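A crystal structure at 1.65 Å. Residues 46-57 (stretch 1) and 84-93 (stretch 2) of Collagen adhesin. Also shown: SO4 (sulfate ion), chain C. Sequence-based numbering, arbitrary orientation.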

# COMPACT_ATOMS: atom_id res chain seq x y z
N GLY A 46 4.46 -5.78 17.21
CA GLY A 46 5.61 -4.93 17.47
C GLY A 46 5.62 -3.60 16.75
O GLY A 46 6.66 -2.92 16.71
N GLN A 47 4.47 -3.20 16.22
CA GLN A 47 4.35 -1.96 15.46
C GLN A 47 3.05 -1.23 15.75
O GLN A 47 2.03 -1.84 16.06
CB GLN A 47 4.39 -2.26 13.96
CG GLN A 47 5.54 -3.13 13.50
CD GLN A 47 5.35 -3.63 12.08
OE1 GLN A 47 5.41 -2.85 11.13
NE2 GLN A 47 5.09 -4.93 11.94
N GLN A 48 3.10 0.09 15.62
CA GLN A 48 1.93 0.94 15.79
C GLN A 48 1.85 1.80 14.55
O GLN A 48 2.69 2.66 14.31
CB GLN A 48 2.06 1.80 17.05
CG GLN A 48 1.75 1.01 18.31
CD GLN A 48 0.32 0.50 18.33
OE1 GLN A 48 0.03 -0.53 18.95
NE2 GLN A 48 -0.58 1.21 17.66
N LEU A 49 0.82 1.55 13.75
CA LEU A 49 0.60 2.29 12.51
C LEU A 49 0.49 3.80 12.71
O LEU A 49 -0.24 4.26 13.58
CB LEU A 49 -0.67 1.77 11.84
CG LEU A 49 -1.09 2.45 10.54
CD1 LEU A 49 -0.04 2.22 9.47
CD2 LEU A 49 -2.43 1.87 10.09
N ASN A 50 1.23 4.55 11.91
CA ASN A 50 1.20 6.01 11.97
C ASN A 50 0.14 6.42 10.93
O ASN A 50 0.44 6.62 9.76
CB ASN A 50 2.57 6.58 11.60
CG ASN A 50 3.66 6.16 12.58
OD1 ASN A 50 4.85 6.16 12.25
ND2 ASN A 50 3.26 5.83 13.80
N LYS A 51 -1.11 6.54 11.38
CA LYS A 51 -2.22 6.87 10.50
C LYS A 51 -2.13 8.18 9.73
O LYS A 51 -2.85 8.37 8.75
CB LYS A 51 -3.54 6.84 11.28
CG LYS A 51 -3.88 5.48 11.83
CD LYS A 51 -5.24 5.51 12.50
CE LYS A 51 -5.60 4.17 13.09
NZ LYS A 51 -6.95 4.22 13.71
N GLU A 52 -1.28 9.10 10.17
CA GLU A 52 -1.14 10.38 9.49
C GLU A 52 0.09 10.43 8.59
O GLU A 52 0.44 11.49 8.07
CB GLU A 52 -1.06 11.51 10.52
CG GLU A 52 -2.22 11.55 11.50
CD GLU A 52 -2.07 12.64 12.54
OE1 GLU A 52 -1.07 12.64 13.27
OE2 GLU A 52 -2.97 13.51 12.62
N SER A 53 0.75 9.29 8.40
CA SER A 53 1.98 9.24 7.60
C SER A 53 1.83 8.92 6.12
O SER A 53 2.80 9.02 5.37
CB SER A 53 2.94 8.22 8.21
OG SER A 53 2.47 6.89 8.02
N PHE A 54 0.64 8.54 5.68
CA PHE A 54 0.44 8.16 4.29
C PHE A 54 0.67 9.20 3.20
O PHE A 54 0.21 10.34 3.31
CB PHE A 54 -0.97 7.60 4.09
CG PHE A 54 -1.19 6.25 4.69
CD1 PHE A 54 -1.30 6.09 6.08
CD2 PHE A 54 -1.31 5.13 3.88
CE1 PHE A 54 -1.51 4.83 6.63
CE2 PHE A 54 -1.53 3.86 4.43
CZ PHE A 54 -1.63 3.71 5.81
N THR A 55 1.40 8.81 2.16
CA THR A 55 1.61 9.68 1.01
C THR A 55 1.43 8.78 -0.21
O THR A 55 1.70 7.58 -0.16
CB THR A 55 3.01 10.36 0.96
OG1 THR A 55 4.03 9.37 0.78
CG2 THR A 55 3.26 11.15 2.22
N PHE A 56 0.96 9.38 -1.30
CA PHE A 56 0.71 8.63 -2.52
C PHE A 56 1.50 9.17 -3.70
O PHE A 56 1.37 10.34 -4.07
CB PHE A 56 -0.79 8.64 -2.85
CG PHE A 56 -1.65 7.98 -1.81
CD1 PHE A 56 -1.89 8.60 -0.59
CD2 PHE A 56 -2.19 6.72 -2.04
CE1 PHE A 56 -2.68 7.98 0.39
CE2 PHE A 56 -2.97 6.08 -1.07
CZ PHE A 56 -3.22 6.72 0.14
N ASP A 57 2.32 8.30 -4.29
CA ASP A 57 3.18 8.58 -5.43
C ASP A 57 2.41 8.04 -6.63
O ASP A 57 2.44 6.84 -6.90
CB ASP A 57 4.49 7.81 -5.22
CG ASP A 57 5.50 8.01 -6.33
OD1 ASP A 57 5.15 8.60 -7.38
OD2 ASP A 57 6.65 7.57 -6.14
N THR A 84 -9.03 -0.64 12.66
CA THR A 84 -8.51 -0.78 14.02
C THR A 84 -7.37 0.23 14.06
O THR A 84 -7.27 1.08 13.17
CB THR A 84 -7.95 -2.20 14.33
OG1 THR A 84 -6.80 -2.46 13.51
CG2 THR A 84 -9.01 -3.27 14.09
N ASP A 85 -6.51 0.16 15.07
CA ASP A 85 -5.39 1.09 15.14
C ASP A 85 -4.28 0.68 14.19
O ASP A 85 -3.51 1.53 13.72
CB ASP A 85 -4.82 1.16 16.56
CG ASP A 85 -5.57 2.13 17.45
OD1 ASP A 85 -5.25 2.19 18.66
OD2 ASP A 85 -6.47 2.84 16.95
N ASN A 86 -4.20 -0.61 13.88
CA ASN A 86 -3.15 -1.13 13.02
C ASN A 86 -3.59 -1.85 11.75
O ASN A 86 -2.77 -2.36 10.99
CB ASN A 86 -2.25 -2.06 13.85
CG ASN A 86 -1.59 -1.33 15.01
OD1 ASN A 86 -1.78 -1.70 16.17
ND2 ASN A 86 -0.82 -0.30 14.70
N ASP A 87 -4.90 -1.91 11.52
CA ASP A 87 -5.44 -2.56 10.33
C ASP A 87 -6.18 -1.51 9.50
O ASP A 87 -6.86 -0.65 10.05
CB ASP A 87 -6.43 -3.67 10.71
CG ASP A 87 -5.77 -4.82 11.43
OD1 ASP A 87 -6.51 -5.69 11.94
OD2 ASP A 87 -4.52 -4.88 11.49
N PHE A 88 -6.05 -1.59 8.18
CA PHE A 88 -6.73 -0.63 7.33
C PHE A 88 -7.13 -1.25 6.01
O PHE A 88 -6.51 -2.21 5.55
CB PHE A 88 -5.85 0.61 7.08
CG PHE A 88 -4.59 0.32 6.30
CD1 PHE A 88 -4.59 0.35 4.91
CD2 PHE A 88 -3.40 0.04 6.97
CE1 PHE A 88 -3.41 0.09 4.19
CE2 PHE A 88 -2.22 -0.22 6.26
CZ PHE A 88 -2.23 -0.19 4.87
N ASN A 89 -8.20 -0.73 5.42
CA ASN A 89 -8.64 -1.20 4.12
C ASN A 89 -8.44 -0.00 3.20
O ASN A 89 -8.88 1.11 3.51
CB ASN A 89 -10.12 -1.61 4.14
CG ASN A 89 -10.38 -2.81 5.03
OD1 ASN A 89 -9.54 -3.70 5.15
ND2 ASN A 89 -11.56 -2.84 5.64
N LEU A 90 -7.77 -0.22 2.08
CA LEU A 90 -7.51 0.85 1.14
C LEU A 90 -8.04 0.49 -0.24
O LEU A 90 -7.72 -0.57 -0.78
CB LEU A 90 -6.00 1.12 1.07
CG LEU A 90 -5.50 2.19 0.09
CD1 LEU A 90 -6.15 3.53 0.39
CD2 LEU A 90 -3.98 2.29 0.20
N ARG A 91 -8.87 1.37 -0.79
CA ARG A 91 -9.46 1.15 -2.10
C ARG A 91 -9.06 2.23 -3.09
O ARG A 91 -9.00 3.41 -2.74
CB ARG A 91 -10.99 1.12 -1.97
CG ARG A 91 -11.72 1.08 -3.29
CD ARG A 91 -13.22 0.98 -3.05
NE ARG A 91 -13.61 -0.17 -2.23
CZ ARG A 91 -14.17 -1.27 -2.71
NH1 ARG A 91 -14.39 -1.38 -4.01
NH2 ARG A 91 -14.54 -2.26 -1.90
N PHE A 92 -8.78 1.81 -4.32
CA PHE A 92 -8.42 2.72 -5.41
C PHE A 92 -9.57 2.59 -6.41
O PHE A 92 -9.85 1.49 -6.89
CB PHE A 92 -7.13 2.28 -6.10
CG PHE A 92 -5.93 2.27 -5.19
CD1 PHE A 92 -5.06 3.35 -5.14
CD2 PHE A 92 -5.68 1.16 -4.38
CE1 PHE A 92 -3.96 3.34 -4.30
CE2 PHE A 92 -4.57 1.14 -3.53
CZ PHE A 92 -3.71 2.23 -3.49
N TYR A 93 -10.24 3.70 -6.70
CA TYR A 93 -11.36 3.65 -7.64
C TYR A 93 -10.88 3.36 -9.06
O TYR A 93 -9.84 3.84 -9.50
CB TYR A 93 -12.15 4.96 -7.59
CG TYR A 93 -12.71 5.30 -6.23
CD1 TYR A 93 -13.24 4.31 -5.40
CD2 TYR A 93 -12.73 6.62 -5.77
CE1 TYR A 93 -13.77 4.62 -4.15
CE2 TYR A 93 -13.27 6.94 -4.52
CZ TYR A 93 -13.78 5.94 -3.72
OH TYR A 93 -14.31 6.24 -2.48
S SO4 C . -4.92 -3.77 16.41
O1 SO4 C . -3.48 -4.09 16.51
O2 SO4 C . -5.50 -4.48 15.25
O3 SO4 C . -5.59 -4.23 17.64
O4 SO4 C . -5.09 -2.31 16.25
O HOH W 1 -2.56 3.65 14.88
O HOH W 2 -6.46 5.97 15.77

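The most unusual feature of this contact is how sharply it divides along its length: at one end the backbones nearly meet and polar groups do the work, while at the other only side chains reach across. The CA atoms of Leu49 and Asn86 lie 5.1 Å apart, yet those of Phe54 and Leu90 are separated by 11.2 Å and those of Phe56 and Phe92 by 11.3 Å. No direct backbone-to-backbone hydrogen bond joins the stretches. Where they come closest, water 1 bridges them instead, donating to Leu49 O at 2.7 Å and to Asp85 O at 2.6 Å.

Lys51 sits in a type I turn from Asn50 to Ser53, whose ends are tied by Ser53 N to Asn50 O at 3.0 Å and by Ser53 OG to the same Asn50 O at 2.7 Å. Its extended chain carries the ammonium to two kinds of acceptor: NZ hydrogen-bonds to Thr84 O at 3.2 Å and forms a salt bridge with Asp85 OD2 at 3.6 Å. Water 2 accepts from Lys51 NZ at 2.7 Å.

The loop that receives this lysine is braced from within, Asn86 N donating to Thr84 OG1 at 3.2 Å. A sulfate, probably from the crystallisation liquor, accepts a hydrogen bond from Thr84 OG1 through O2 at 3.0 Å.

Farther along, the wider gap is filled by hydrocarbon. Leu49 CD2 rests 3.7 Å from Phe88 CD2, and Phe54 directs its edge at the face of Phe88, with ring centroids 5.3 Å apart and planes at 85°. This arrangement sets the positive rim of one ring against the electron-rich face of the other. Phe56 then uses its edge twice, with CE2 lying 4.1 Å from Leu90 CD2 and 4.3 Å from Phe92 CE1. Phe88 and Leu90, alternate residues of one strand, both point inward, so the strand's repeat supplies the apolar surface.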